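Local coordinates for translation initiation factor eif-2b-like protein (Chaetomium thermophilum, PDB 4ZEO) that probably acts in translation initiation as the delta regulatory subunit of eIF2B, the heterodecameric exchange factor that reloads eIF2 with GTP, at residues L314-P317 / Y318-E321. Sequence-based numbering, arbitrary orientation.
Sequences LDDP and YVGE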
# COMPACT_ATOMS: atom_id res chain seq x y z
N LEU A 314 -4.63 -8.28 17.40
CA LEU A 314 -5.16 -9.59 17.09
C LEU A 314 -4.31 -10.17 15.96
O LEU A 314 -3.67 -9.40 15.24
CB LEU A 314 -6.63 -9.48 16.67
CG LEU A 314 -7.63 -8.87 17.66
CD1 LEU A 314 -8.95 -8.55 16.98
CD2 LEU A 314 -7.89 -9.80 18.81
N ASP A 315 -4.23 -11.49 15.82
CA ASP A 315 -3.36 -12.03 14.79
C ASP A 315 -3.92 -13.23 14.05
O ASP A 315 -4.95 -13.79 14.43
CB ASP A 315 -2.00 -12.42 15.37
CG ASP A 315 -0.83 -11.96 14.49
OD1 ASP A 315 0.31 -12.00 14.99
OD2 ASP A 315 -1.03 -11.59 13.31
N ASP A 316 -3.24 -13.58 12.97
CA ASP A 316 -3.45 -14.83 12.25
C ASP A 316 -2.42 -15.80 12.83
O ASP A 316 -1.23 -15.53 12.77
CB ASP A 316 -3.24 -14.61 10.74
CG ASP A 316 -3.50 -15.86 9.90
OD1 ASP A 316 -3.30 -17.00 10.37
OD2 ASP A 316 -3.87 -15.69 8.73
N PRO A 317 -2.88 -16.94 13.37
CA PRO A 317 -2.02 -17.92 14.04
C PRO A 317 -0.94 -18.48 13.11
O PRO A 317 0.08 -18.96 13.58
CB PRO A 317 -3.00 -19.01 14.49
CG PRO A 317 -4.12 -18.90 13.52
CD PRO A 317 -4.28 -17.42 13.34
N TYR A 318 -1.27 -18.56 11.82
CA TYR A 318 -0.34 -19.01 10.79
C TYR A 318 0.72 -18.01 10.33
O TYR A 318 1.78 -18.42 9.89
CB TYR A 318 -1.14 -19.56 9.61
CG TYR A 318 -2.06 -20.65 10.09
CD1 TYR A 318 -1.56 -21.89 10.42
CD2 TYR A 318 -3.44 -20.44 10.22
CE1 TYR A 318 -2.38 -22.90 10.87
CE2 TYR A 318 -4.27 -21.44 10.66
CZ TYR A 318 -3.74 -22.67 10.99
OH TYR A 318 -4.55 -23.68 11.43
N VAL A 319 0.41 -16.74 10.29
CA VAL A 319 1.41 -15.73 9.97
C VAL A 319 2.21 -15.19 11.18
O VAL A 319 3.44 -15.21 11.18
CB VAL A 319 0.75 -14.58 9.21
CG1 VAL A 319 1.80 -13.55 8.80
CG2 VAL A 319 -0.02 -15.17 8.01
N GLY A 320 1.49 -14.71 12.19
CA GLY A 320 2.10 -14.18 13.41
C GLY A 320 2.80 -12.83 13.41
O GLY A 320 3.44 -12.49 14.39
N GLU A 321 2.65 -12.04 12.36
CA GLU A 321 3.33 -10.74 12.27
C GLU A 321 2.93 -9.76 13.38
O GLU A 321 3.68 -8.83 13.70
CB GLU A 321 3.09 -10.08 10.93
CG GLU A 321 4.09 -10.39 9.87
CD GLU A 321 3.84 -9.57 8.62
OE1 GLU A 321 2.88 -9.86 7.88
OE2 GLU A 321 4.58 -8.58 8.41
O HOH W 1 0.05 -11.79 10.79
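The carbonyl oxygen Asp-316 O takes two backbone N-H groups from the far side of the turn. The bond from Gly-320 N, at 2.9 Å to Asp-316 O, comes in almost head-on to the carbonyl (C=O...N 170°), while Val-319 N, 3.2 Å from Asp-316 O, adds a weak, badly bent one. The i to i+4 bond closes an alpha turn, and Gly-320 ends it with a positive phi, a conformation that favours glycine. The side chain of Asp-316 works on the same turn: with CG anti to the backbone N (chi1 -177°), the carboxylate reaches past Pro-317, and OD1 accepts Tyr-318 N at 2.9 Å, which makes an Asx turn. The N-H meets OD1 on its anti side, 29° out of the carboxylate plane. All this lies at the surface, in the loop linking strand 310-314 of the parallel, Rossmann-like sheet to helix 321-331. Replacing Asp-316 by alanine removes the OD1 acceptor, which would probably leave Tyr-318 N without its side-chain partner and the first half of the turn freer to move. OD1 also lies off the rim of the Tyr-318 ring, close to its plane, with Asp-316 OD1 to Tyr-318 CD2 at 3.4 Å and the carboxylate turned almost perpendicular to the ring. Pro-317 CG approaches the same ring carbon obliquely, 3.7 Å from Tyr-318 CD2, and on the carboxylate's other branch Val-319 CG2 rests 4.0 Å from Asp-316 OD2. Deeper in, the buried Asp-315 carboxylate points toward the chain entering helix 321-331: OD1 is hydrogen-bonded to the hydroxyl of Tyr-338, and OD2 receives weak hydrogen bonds from Asp-316 N and Gly-322 N. A water donates to Asp-315 OD2 at 2.7 Å and accepts from Glu-321 N at 3.0 Å, bridging the two ends of the loop.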